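Local coordinates for putative uncharacterized protein (PDB 3PGB) that probably oxidises primary amines as a copper amine oxidase, using a bound copper ion and a topaquinone cofactor formed from one of its own tyrosines, at residues V554-V559 / N572-G577; P620-A625 / T712-V717; R614-L619 / L722-G727. One frame throughout, in Å; residues are numbered along the deposited sequence.

Contact 1 (V554-V559 / N572-G577); sequences VSVVPV and NTMQLG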
ATOM      1  N   VAL A 554      -4.778  -1.638 -20.671  1.00 15.64           N
ATOM      2  CA  VAL A 554      -6.125  -1.124 -20.624  1.00 15.85           C
ATOM      3  C   VAL A 554      -6.040   0.165 -19.860  1.00 16.49           C
ATOM      4  O   VAL A 554      -5.678   0.175 -18.680  1.00 16.61           O
ATOM      5  CB  VAL A 554      -7.090  -2.074 -19.923  1.00 15.88           C
ATOM      6  CG1 VAL A 554      -8.479  -1.442 -19.831  1.00 15.50           C
ATOM      7  CG2 VAL A 554      -7.144  -3.389 -20.667  1.00 15.95           C
ATOM      8  N   SER A 555      -6.388   1.249 -20.543  1.00 16.92           N
ATOM      9  CA  SER A 555      -6.153   2.579 -20.044  1.00 17.03           C
ATOM     10  C   SER A 555      -7.481   3.305 -19.877  1.00 16.80           C
ATOM     11  O   SER A 555      -8.404   3.099 -20.656  1.00 16.59           O
ATOM     12  CB  SER A 555      -5.246   3.318 -21.030  1.00 17.19           C
ATOM     13  OG  SER A 555      -4.077   3.779 -20.380  1.00 18.57           O
ATOM     14  N   VAL A 556      -7.573   4.143 -18.850  1.00 16.93           N
ATOM     15  CA  VAL A 556      -8.736   5.004 -18.657  1.00 17.08           C
ATOM     16  C   VAL A 556      -8.299   6.405 -19.046  1.00 17.28           C
ATOM     17  O   VAL A 556      -7.404   6.965 -18.419  1.00 17.68           O
ATOM     18  CB  VAL A 556      -9.237   4.975 -17.195  1.00 17.01           C
ATOM     19  CG1 VAL A 556     -10.447   5.867 -17.026  1.00 16.46           C
ATOM     20  CG2 VAL A 556      -9.575   3.553 -16.784  1.00 16.47           C
ATOM     21  N   VAL A 557      -8.909   6.952 -20.096  1.00 17.57           N
ATOM     22  CA  VAL A 557      -8.468   8.220 -20.684  1.00 17.59           C
ATOM     23  C   VAL A 557      -9.641   9.147 -21.005  1.00 17.81           C
ATOM     24  O   VAL A 557     -10.735   8.679 -21.310  1.00 17.67           O
ATOM     25  CB  VAL A 557      -7.639   7.978 -21.972  1.00 17.66           C
ATOM     26  CG1 VAL A 557      -6.372   7.197 -21.645  1.00 17.96           C
ATOM     27  CG2 VAL A 557      -8.457   7.246 -23.026  1.00 17.09           C
ATOM     28  N   PRO A 558      -9.414  10.473 -20.931  1.00 18.29           N
ATOM     29  CA  PRO A 558     -10.476  11.440 -21.197  1.00 18.48           C
ATOM     30  C   PRO A 558     -10.795  11.596 -22.677  1.00 18.92           C
ATOM     31  O   PRO A 558      -9.912  11.471 -23.527  1.00 18.96           O
ATOM     32  CB  PRO A 558      -9.903  12.746 -20.639  1.00 18.44           C
ATOM     33  CG  PRO A 558      -8.431  12.572 -20.696  1.00 18.19           C
ATOM     34  CD  PRO A 558      -8.177  11.131 -20.460  1.00 18.16           C
ATOM     35  N   VAL A 559     -12.062  11.863 -22.969  1.00 19.59           N
ATOM     36  CA  VAL A 559     -12.527  12.095 -24.332  1.00 20.17           C
ATOM     37  C   VAL A 559     -13.711  13.039 -24.296  1.00 20.95           C
ATOM     38  O   VAL A 559     -14.513  13.008 -23.350  1.00 20.82           O
ATOM     39  CB  VAL A 559     -13.007  10.791 -25.033  1.00 20.12           C
ATOM     40  CG1 VAL A 559     -11.832   9.969 -25.517  1.00 20.69           C
ATOM     41  CG2 VAL A 559     -13.895   9.972 -24.109  1.00 19.62           C
ATOM     42  N   ASN A 572     -18.022  15.807 -22.169  1.00 23.44           N
ATOM     43  CA  ASN A 572     -16.694  15.555 -21.649  1.00 22.99           C
ATOM     44  C   ASN A 572     -16.782  14.403 -20.653  1.00 22.50           C
ATOM     45  O   ASN A 572     -17.367  14.533 -19.575  1.00 22.18           O
ATOM     46  CB  ASN A 572     -16.127  16.817 -21.010  1.00 23.02           C
ATOM     47  CG  ASN A 572     -16.075  17.989 -21.984  1.00 23.49           C
ATOM     48  OD1 ASN A 572     -15.941  17.800 -23.198  1.00 24.42           O
ATOM     49  ND2 ASN A 572     -16.191  19.202 -21.459  1.00 23.48           N
ATOM     50  N   THR A 573     -16.204  13.273 -21.050  1.00 22.00           N
ATOM     51  CA  THR A 573     -16.374  12.005 -20.361  1.00 21.50           C
ATOM     52  C   THR A 573     -15.028  11.286 -20.338  1.00 21.15           C
ATOM     53  O   THR A 573     -13.988  11.934 -20.286  1.00 21.21           O
ATOM     54  CB  THR A 573     -17.487  11.162 -21.055  1.00 21.40           C
ATOM     55  OG1 THR A 573     -17.606   9.881 -20.426  1.00 21.31           O
ATOM     56  CG2 THR A 573     -17.192  10.971 -22.531  1.00 21.27           C
ATOM     57  N   MET A 574     -15.047   9.958 -20.338  1.00 21.05           N
ATOM     58  CA  MET A 574     -13.829   9.156 -20.414  1.00 20.88           C
ATOM     59  C   MET A 574     -14.144   7.818 -21.059  1.00 20.84           C
ATOM     60  O   MET A 574     -15.302   7.486 -21.275  1.00 20.65           O
ATOM     61  CB  MET A 574     -13.196   8.963 -19.027  1.00 20.83           C
ATOM     62  CG  MET A 574     -14.038   8.180 -18.017  1.00 20.82           C
ATOM     63  SD  MET A 574     -13.240   8.096 -16.394  1.00 19.99           S
ATOM     64  CE  MET A 574     -14.512   7.352 -15.377  1.00 19.87           C
ATOM     65  N   GLN A 575     -13.102   7.046 -21.339  1.00 21.16           N
ATOM     66  CA  GLN A 575     -13.205   5.882 -22.205  1.00 21.39           C
ATOM     67  C   GLN A 575     -12.095   4.892 -21.872  1.00 21.46           C
ATOM     68  O   GLN A 575     -11.089   5.262 -21.257  1.00 21.47           O
ATOM     69  CB  GLN A 575     -13.058   6.360 -23.648  1.00 21.61           C
ATOM     70  CG  GLN A 575     -13.356   5.355 -24.726  1.00 22.43           C
ATOM     71  CD  GLN A 575     -13.059   5.909 -26.109  1.00 23.01           C
ATOM     72  OE1 GLN A 575     -12.210   5.377 -26.832  1.00 23.43           O
ATOM     73  NE2 GLN A 575     -13.751   6.986 -26.480  1.00 22.62           N
ATOM     74  N   LEU A 576     -12.281   3.635 -22.267  1.00 21.39           N
ATOM     75  CA  LEU A 576     -11.205   2.655 -22.193  1.00 21.26           C
ATOM     76  C   LEU A 576     -10.377   2.760 -23.461  1.00 21.26           C
ATOM     77  O   LEU A 576     -10.929   2.876 -24.553  1.00 21.30           O
ATOM     78  CB  LEU A 576     -11.744   1.226 -22.067  1.00 21.21           C
ATOM     79  CG  LEU A 576     -12.294   0.753 -20.723  1.00 20.68           C
ATOM     80  CD1 LEU A 576     -12.574  -0.743 -20.780  1.00 19.51           C
ATOM     81  CD2 LEU A 576     -11.328   1.071 -19.590  1.00 20.50           C
ATOM     82  N   GLY A 577      -9.059   2.722 -23.311  1.00 21.17           N
ATOM     83  CA  GLY A 577      -8.154   2.627 -24.451  1.00 21.38           C
ATOM     84  C   GLY A 577      -7.394   1.316 -24.396  1.00 21.49           C
ATOM     85  O   GLY A 577      -6.607   1.099 -23.478  1.00 21.59           O
TER
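Three pairs of backbone hydrogen bonds tie Ser555 to Gly577, Val557 to Gln575 and Val559 to Thr573, the hydrogen-bonded pairs of an antiparallel hairpin. The short bond from Gly577 N to Ser555 O (2.8 Å) and the straight one from Thr573 N to Val559 O (170° at the hydrogen) lie toward the two ends; the return bond from Val559 N to Thr573 O is weak at 3.3 Å. Between the hydrogen-bonded pairs sit the non-hydrogen-bonded pairs Val556-Leu576 and Pro558-Met574. Pro558, without an N-H, fits such a position, and its CA comes to 4.1 Å from Met574 CA. Leu576 CA also gives a C-H...O contact to Ser555 O.

On the face of Val556, Met574 and Leu576, the packing is apolar. Val556 CG1, anti to the backbone N (chi1 -180°), meets Met574 SD at 3.6 Å, while its other branch, CG2, faces Leu576 CD2. That same methyl touches Val554 CG1 (3.8 Å), so Leu576 bridges two valines. On the other face, Val559 and Gln575 cross at about a right angle: Val559 CG2 lies against Gln575 CB, and CG1 lies 3.7 Å from Gln575 NE2. Val559 CG2 also meets Thr573 CG2 at 3.8 Å.

Ser555 OG turns to Thr597 and Asn572 OD1 to Thr560, two side-chain bonds made outside the pairing. Strands 548-562 and 570-580 form this long hairpin arm, and backbone bonds of Val554 and Val556 to Gln598 and Gln596 add strand 597-603 beside it. As in other copper amine oxidase dimers, the hairpin arm reaches onto the second subunit: Val556 packs on its Met531, Met574 on its His388, and Asn572 bonds to its Ser633 and Asn631.

Contact 2 (P620-A625 / T712-V717); sequences PSAGTA and TAHSGV
Gly623 O takes two hydrogen bonds from the neighbouring strand. Ser715 OG donates to it at 2.9 Å, in the carbonyl plane and on a lone pair, and Gly716 N donates at 3.2 Å, tilted from that plane. The hydroxyl reaches Gly623 because OG stands anti to the backbone N of Ser715 (chi1 -179°); OG is also bonded to Gly695 N, which links the loop to strand 686-698. Gly623 itself has a positive phi (79°), which glycine readily adopts. In the return direction Ala622 N donates to Gly716 O over 3.2 Å, approaching from above the carbonyl plane, 54° out of it. Pro620 CA adds a C-H...O contact to the same oxygen.

Packing flanks these bonds. Ala622 CB points at the strand and comes obliquely to His714 NE2, at a modelled 3.1 Å that is doubtfully short. Gly716, having no side chain, admits this methyl to its backbone. The apolar pair is Thr624 CG2 with Val717 CG1, 4.0 Å apart, and Val717 CG1 is about as far from Pro620 CA.

What results is a loop leaving strand 613-619 and folding against residues 714-717 of strand 714-722, within the beta-sandwich catalytic domain of copper amine oxidases. The copper site is near: the side chain of Ser715 lies about 7 Å from that of the copper ligand His534 and about 11 Å from the metal.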
ATOM      1  N   PRO A 620       0.953  -1.904  -8.999  1.00 20.94           N
ATOM      2  CA  PRO A 620       1.760  -1.541  -7.841  1.00 21.52           C
ATOM      3  C   PRO A 620       0.871  -1.226  -6.642  1.00 22.00           C
ATOM      4  O   PRO A 620       0.459  -0.086  -6.455  1.00 22.56           O
ATOM      5  CB  PRO A 620       2.507  -0.291  -8.316  1.00 21.42           C
ATOM      6  CG  PRO A 620       1.585   0.334  -9.289  1.00 21.44           C
ATOM      7  CD  PRO A 620       0.847  -0.796  -9.964  1.00 20.98           C
ATOM      8  N   SER A 621       0.583  -2.237  -5.837  1.00 22.46           N
ATOM      9  CA  SER A 621      -0.310  -2.075  -4.695  1.00 23.04           C
ATOM     10  C   SER A 621       0.272  -1.181  -3.603  1.00 23.02           C
ATOM     11  O   SER A 621      -0.453  -0.390  -2.995  1.00 23.19           O
ATOM     12  CB  SER A 621      -0.674  -3.440  -4.105  1.00 23.16           C
ATOM     13  OG  SER A 621      -1.696  -4.041  -4.882  1.00 24.26           O
ATOM     14  N   ALA A 622       1.573  -1.316  -3.365  1.00 22.91           N
ATOM     15  CA  ALA A 622       2.255  -0.579  -2.307  1.00 22.86           C
ATOM     16  C   ALA A 622       3.202   0.482  -2.847  1.00 22.72           C
ATOM     17  O   ALA A 622       4.049   0.986  -2.105  1.00 23.10           O
ATOM     18  CB  ALA A 622       3.022  -1.549  -1.423  1.00 23.00           C
ATOM     19  N   GLY A 623       3.074   0.825  -4.127  1.00 22.46           N
ATOM     20  CA  GLY A 623       3.949   1.829  -4.740  1.00 22.34           C
ATOM     21  C   GLY A 623       5.320   1.283  -5.108  1.00 22.06           C
ATOM     22  O   GLY A 623       5.820   0.356  -4.473  1.00 22.21           O
ATOM     23  N   THR A 624       5.921   1.855  -6.150  1.00 21.70           N
ATOM     24  CA  THR A 624       7.208   1.394  -6.671  1.00 21.34           C
ATOM     25  C   THR A 624       7.990   2.560  -7.270  1.00 21.03           C
ATOM     26  O   THR A 624       7.485   3.681  -7.348  1.00 20.77           O
ATOM     27  CB  THR A 624       7.021   0.314  -7.769  1.00 21.43           C
ATOM     28  OG1 THR A 624       6.342   0.877  -8.896  1.00 21.11           O
ATOM     29  CG2 THR A 624       6.215  -0.875  -7.250  1.00 21.77           C
ATOM     30  N   ALA A 625       9.223   2.290  -7.689  1.00 20.57           N
ATOM     31  CA  ALA A 625      10.072   3.313  -8.294  1.00 20.24           C
ATOM     32  C   ALA A 625      11.286   2.690  -8.955  1.00 19.86           C
ATOM     33  O   ALA A 625      11.890   1.773  -8.408  1.00 19.90           O
ATOM     34  CB  ALA A 625      10.516   4.326  -7.244  1.00 20.31           C
ATOM     35  N   THR A 712       7.322   2.655   6.607  1.00 17.04           N
ATOM     36  CA  THR A 712       7.350   3.592   5.494  1.00 17.26           C
ATOM     37  C   THR A 712       8.308   3.174   4.378  1.00 17.42           C
ATOM     38  O   THR A 712       8.090   3.537   3.227  1.00 17.93           O
ATOM     39  CB  THR A 712       7.705   4.998   5.997  1.00 17.26           C
ATOM     40  OG1 THR A 712       8.828   4.921   6.879  1.00 17.13           O
ATOM     41  CG2 THR A 712       6.527   5.592   6.752  1.00 17.39           C
ATOM     42  N   ALA A 713       9.358   2.421   4.704  1.00 17.41           N
ATOM     43  CA  ALA A 713      10.262   1.879   3.686  1.00 17.33           C
ATOM     44  C   ALA A 713       9.645   0.606   3.100  1.00 17.43           C
ATOM     45  O   ALA A 713       9.959  -0.504   3.517  1.00 17.63           O
ATOM     46  CB  ALA A 713      11.632   1.600   4.281  1.00 17.11           C
ATOM     47  N   HIS A 714       8.771   0.785   2.119  1.00 17.63           N
ATOM     48  CA  HIS A 714       7.890  -0.279   1.656  1.00 17.85           C
ATOM     49  C   HIS A 714       7.584  -0.098   0.173  1.00 17.79           C
ATOM     50  O   HIS A 714       7.469   1.022  -0.318  1.00 17.83           O
ATOM     51  CB  HIS A 714       6.606  -0.262   2.492  1.00 18.00           C
ATOM     52  CG  HIS A 714       5.559  -1.237   2.049  1.00 18.51           C
ATOM     53  ND1 HIS A 714       5.843  -2.546   1.730  1.00 20.27           N
ATOM     54  CD2 HIS A 714       4.218  -1.104   1.925  1.00 18.93           C
ATOM     55  CE1 HIS A 714       4.727  -3.169   1.400  1.00 19.46           C
ATOM     56  NE2 HIS A 714       3.725  -2.317   1.510  1.00 18.71           N
ATOM     57  N   SER A 715       7.477  -1.217  -0.531  1.00 17.66           N
ATOM     58  CA  SER A 715       7.231  -1.225  -1.959  1.00 17.45           C
ATOM     59  C   SER A 715       6.640  -2.584  -2.319  1.00 17.54           C
ATOM     60  O   SER A 715       7.088  -3.613  -1.809  1.00 17.72           O
ATOM     61  CB  SER A 715       8.537  -0.981  -2.714  1.00 17.33           C
ATOM     62  OG  SER A 715       8.338  -0.957  -4.112  1.00 16.99           O
ATOM     63  N   GLY A 716       5.623  -2.595  -3.175  1.00 17.42           N
ATOM     64  CA  GLY A 716       4.960  -3.844  -3.511  1.00 17.21           C
ATOM     65  C   GLY A 716       4.176  -3.815  -4.801  1.00 17.08           C
ATOM     66  O   GLY A 716       3.729  -2.760  -5.248  1.00 16.96           O
ATOM     67  N   VAL A 717       4.033  -4.998  -5.395  1.00 17.15           N
ATOM     68  CA  VAL A 717       3.173  -5.220  -6.556  1.00 17.08           C
ATOM     69  C   VAL A 717       2.207  -6.349  -6.225  1.00 16.93           C
ATOM     70  O   VAL A 717       2.426  -7.103  -5.286  1.00 17.14           O
ATOM     71  CB  VAL A 717       3.972  -5.592  -7.831  1.00 17.12           C
ATOM     72  CG1 VAL A 717       4.677  -4.371  -8.397  1.00 17.10           C
ATOM     73  CG2 VAL A 717       4.965  -6.713  -7.549  1.00 17.14           C
TER

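Contact 3 (R614-L619 / L722-G727); sequences RGYRIL and LNYLPG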
ATOM      1  N   ARG A 614      -8.658 -14.027 -21.086  1.00 18.77           N
ATOM      2  CA  ARG A 614      -8.438 -14.334 -19.665  1.00 18.70           C
ATOM      3  C   ARG A 614      -6.998 -14.019 -19.254  1.00 18.44           C
ATOM      4  O   ARG A 614      -6.063 -14.273 -20.013  1.00 18.49           O
ATOM      5  CB  ARG A 614      -8.767 -15.798 -19.376  1.00 18.62           C
ATOM      6  CG  ARG A 614     -10.227 -16.176 -19.647  1.00 19.37           C
ATOM      7  CD  ARG A 614     -10.474 -17.680 -19.476  1.00 20.83           C
ATOM      8  NE  ARG A 614     -10.125 -18.125 -18.129  1.00 22.42           N
ATOM      9  CZ  ARG A 614     -10.034 -19.394 -17.731  1.00 23.70           C
ATOM     10  NH1 ARG A 614      -9.704 -19.657 -16.468  1.00 24.56           N
ATOM     11  NH2 ARG A 614     -10.266 -20.402 -18.571  1.00 23.58           N
ATOM     12  N   GLY A 615      -6.814 -13.462 -18.059  1.00 18.06           N
ATOM     13  CA  GLY A 615      -5.479 -13.049 -17.624  1.00 17.79           C
ATOM     14  C   GLY A 615      -5.382 -12.559 -16.195  1.00 17.59           C
ATOM     15  O   GLY A 615      -6.257 -12.836 -15.374  1.00 17.94           O
ATOM     16  N   TYR A 616      -4.297 -11.840 -15.902  1.00 17.31           N
ATOM     17  CA  TYR A 616      -3.998 -11.334 -14.557  1.00 16.92           C
ATOM     18  C   TYR A 616      -3.495  -9.895 -14.633  1.00 17.06           C
ATOM     19  O   TYR A 616      -2.588  -9.601 -15.410  1.00 17.20           O
ATOM     20  CB  TYR A 616      -2.920 -12.201 -13.892  1.00 16.72           C
ATOM     21  CG  TYR A 616      -3.438 -13.370 -13.084  1.00 15.26           C
ATOM     22  CD1 TYR A 616      -3.905 -14.519 -13.708  1.00 14.83           C
ATOM     23  CD2 TYR A 616      -3.441 -13.333 -11.691  1.00 14.34           C
ATOM     24  CE1 TYR A 616      -4.375 -15.607 -12.962  1.00 14.79           C
ATOM     25  CE2 TYR A 616      -3.907 -14.409 -10.939  1.00 13.77           C
ATOM     26  CZ  TYR A 616      -4.372 -15.540 -11.580  1.00 14.03           C
ATOM     27  OH  TYR A 616      -4.841 -16.600 -10.850  1.00 13.40           O
ATOM     28  N   ARG A 617      -4.082  -9.000 -13.840  1.00 17.23           N
ATOM     29  CA  ARG A 617      -3.619  -7.613 -13.781  1.00 17.49           C
ATOM     30  C   ARG A 617      -2.405  -7.551 -12.878  1.00 17.62           C
ATOM     31  O   ARG A 617      -2.383  -8.190 -11.835  1.00 17.62           O
ATOM     32  CB  ARG A 617      -4.715  -6.648 -13.272  1.00 17.56           C
ATOM     33  CG  ARG A 617      -4.171  -5.355 -12.627  1.00 17.90           C
ATOM     34  CD  ARG A 617      -4.900  -4.091 -13.039  1.00 18.73           C
ATOM     35  NE  ARG A 617      -6.041  -3.773 -12.185  1.00 19.43           N
ATOM     36  CZ  ARG A 617      -6.211  -2.636 -11.503  1.00 20.15           C
ATOM     37  NH1 ARG A 617      -5.310  -1.655 -11.535  1.00 19.48           N
ATOM     38  NH2 ARG A 617      -7.314  -2.474 -10.776  1.00 20.67           N
ATOM     39  N   ILE A 618      -1.397  -6.791 -13.300  1.00 17.77           N
ATOM     40  CA  ILE A 618      -0.266  -6.464 -12.447  1.00 18.15           C
ATOM     41  C   ILE A 618      -0.415  -5.000 -12.051  1.00 18.63           C
ATOM     42  O   ILE A 618      -0.542  -4.129 -12.912  1.00 18.94           O
ATOM     43  CB  ILE A 618       1.082  -6.680 -13.167  1.00 17.87           C
ATOM     44  CG1 ILE A 618       1.208  -8.131 -13.638  1.00 17.43           C
ATOM     45  CG2 ILE A 618       2.234  -6.301 -12.244  1.00 17.50           C
ATOM     46  CD1 ILE A 618       2.465  -8.423 -14.421  1.00 16.84           C
ATOM     47  N   LEU A 619      -0.421  -4.727 -10.753  1.00 19.12           N
ATOM     48  CA  LEU A 619      -0.550  -3.359 -10.268  1.00 19.53           C
ATOM     49  C   LEU A 619       0.374  -3.112  -9.082  1.00 20.18           C
ATOM     50  O   LEU A 619       0.565  -4.000  -8.256  1.00 20.19           O
ATOM     51  CB  LEU A 619      -2.001  -3.054  -9.878  1.00 19.51           C
ATOM     52  CG  LEU A 619      -2.664  -3.879  -8.769  1.00 19.03           C
ATOM     53  CD1 LEU A 619      -3.854  -3.130  -8.214  1.00 18.58           C
ATOM     54  CD2 LEU A 619      -3.084  -5.260  -9.266  1.00 18.31           C
ATOM     55  N   LEU A 722      -7.996 -11.217 -13.697  1.00 16.05           N
ATOM     56  CA  LEU A 722      -8.667 -10.207 -14.503  1.00 15.82           C
ATOM     57  C   LEU A 722      -9.425 -10.931 -15.613  1.00 15.59           C
ATOM     58  O   LEU A 722      -8.809 -11.513 -16.504  1.00 15.47           O
ATOM     59  CB  LEU A 722      -7.643  -9.227 -15.075  1.00 15.96           C
ATOM     60  CG  LEU A 722      -8.158  -7.896 -15.631  1.00 15.93           C
ATOM     61  CD1 LEU A 722      -9.073  -8.125 -16.817  1.00 16.33           C
ATOM     62  CD2 LEU A 722      -8.866  -7.090 -14.558  1.00 15.84           C
ATOM     63  N   ASN A 723     -10.756 -10.907 -15.528  1.00 15.15           N
ATOM     64  CA  ASN A 723     -11.636 -11.679 -16.406  1.00 15.08           C
ATOM     65  C   ASN A 723     -11.236 -13.149 -16.537  1.00 15.06           C
ATOM     66  O   ASN A 723     -11.415 -13.755 -17.588  1.00 14.76           O
ATOM     67  CB  ASN A 723     -11.711 -11.025 -17.786  1.00 15.13           C
ATOM     68  CG  ASN A 723     -12.389  -9.684 -17.753  1.00 14.61           C
ATOM     69  OD1 ASN A 723     -13.419  -9.514 -17.105  1.00 14.40           O
ATOM     70  ND2 ASN A 723     -11.816  -8.717 -18.458  1.00 14.73           N
ATOM     71  N   TYR A 724     -10.723 -13.709 -15.445  1.00 15.15           N
ATOM     72  CA  TYR A 724     -10.115 -15.035 -15.431  1.00 15.16           C
ATOM     73  C   TYR A 724     -11.111 -16.091 -14.994  1.00 15.14           C
ATOM     74  O   TYR A 724     -11.147 -17.198 -15.542  1.00 15.12           O
ATOM     75  CB  TYR A 724      -8.942 -15.019 -14.462  1.00 15.24           C
ATOM     76  CG  TYR A 724      -8.099 -16.265 -14.462  1.00 15.83           C
ATOM     77  CD1 TYR A 724      -7.349 -16.618 -15.576  1.00 16.71           C
ATOM     78  CD2 TYR A 724      -8.013 -17.067 -13.330  1.00 16.50           C
ATOM     79  CE1 TYR A 724      -6.553 -17.757 -15.573  1.00 17.02           C
ATOM     80  CE2 TYR A 724      -7.226 -18.200 -13.316  1.00 16.92           C
ATOM     81  CZ  TYR A 724      -6.496 -18.540 -14.443  1.00 17.18           C
ATOM     82  OH  TYR A 724      -5.718 -19.667 -14.445  1.00 18.37           O
ATOM     83  N   LEU A 725     -11.903 -15.744 -13.984  1.00 15.03           N
ATOM     84  CA  LEU A 725     -12.914 -16.638 -13.429  1.00 14.90           C
ATOM     85  C   LEU A 725     -14.304 -16.081 -13.720  1.00 14.82           C
ATOM     86  O   LEU A 725     -14.444 -14.895 -14.024  1.00 14.54           O
ATOM     87  CB  LEU A 725     -12.709 -16.763 -11.918  1.00 14.70           C
ATOM     88  CG  LEU A 725     -11.668 -17.760 -11.389  1.00 14.99           C
ATOM     89  CD1 LEU A 725     -10.769 -18.312 -12.474  1.00 14.09           C
ATOM     90  CD2 LEU A 725     -10.836 -17.130 -10.263  1.00 12.81           C
ATOM     91  N   PRO A 726     -15.342 -16.933 -13.621  1.00 14.91           N
ATOM     92  CA  PRO A 726     -16.716 -16.455 -13.765  1.00 14.82           C
ATOM     93  C   PRO A 726     -17.073 -15.386 -12.737  1.00 14.98           C
ATOM     94  O   PRO A 726     -17.877 -14.505 -13.034  1.00 14.90           O
ATOM     95  CB  PRO A 726     -17.555 -17.714 -13.514  1.00 14.66           C
ATOM     96  CG  PRO A 726     -16.654 -18.837 -13.790  1.00 14.92           C
ATOM     97  CD  PRO A 726     -15.300 -18.382 -13.363  1.00 14.91           C
ATOM     98  N   GLY A 727     -16.482 -15.475 -11.541  1.00 15.10           N
ATOM     99  CA  GLY A 727     -16.749 -14.523 -10.466  1.00 15.18           C
ATOM    100  C   GLY A 727     -15.608 -14.418  -9.467  1.00 15.28           C
ATOM    101  O   GLY A 727     -14.511 -14.914  -9.711  1.00 15.49           O
TER
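Gly615 O accepts the hydrogen bond of Leu722 N at 2.9 Å, with the donor 38° above the carbonyl plane, and also lies 3.6 Å from Tyr724 CB. Leu722 O takes the return bond from Gly615 N, nearly along the C=O axis, making Gly615 and Leu722 a hydrogen-bonded antiparallel pair. Beyond it the backbone of 722-727 turns off at Asn723, which has positive phi, and Tyr724 is carried back over the strand.

The Tyr724 ring is held between two side chains. Over the centre of one face stands Tyr616 CE1, 3.7 Å above the plane, in an edge-to-face stack with the ring planes at 60°. Over the opposite face comes the guanidinium of Arg614 in a cation-pi contact, CZ 4.7 Å from the ring centroid and NH1 offset toward the rim near CE1. The guanidinium plane is inclined to the Tyr724 ring rather than stacked flat on it. Arg614 bends at chi3 (58°), which swings NE round to Tyr724 O for a weak 2.9 Å hydrogen bond. Its CG lies 3.4 Å from Asn723 O, so one arginine follows two successive carbonyls of the turn.

The contact belongs to the beta-sandwich catalytic domain; the Tyr616 side chain is about 5 Å from that of Phe542, a calcium-site residue, and about 11 Å from the calcium ion. Strand 613-619 lies between strand 597-603, to which Arg614 and Tyr616 bond through the backbone, and strand 714-722, whose exit loop makes this contact. Leu545 covers Arg614 and Tyr724, and His701 and Thr702 of the second subunit bond to Asn723 N and Leu725 O.

In the fold
All three contacts lie in the enzyme domain of the copper amine oxidase. Contact 1 closes first along the chain; contact 2 is then nested inside the loop that contact 3 closes. Contacts 2 and 3 use the neighbouring strands 613-619 and 714-722, one past the end of the first strand and the other past the end of the second; they touch where Val717 CB lies 3.8 Å from Leu619 O, though their centres are about 21 Å apart. Contact 1 stands about 20 Å from contact 3 and 26 Å from contact 2, centre to centre, linked through strand 597-603. Each touches the second subunit, so all three parts of this domain also take part in the dimer interface.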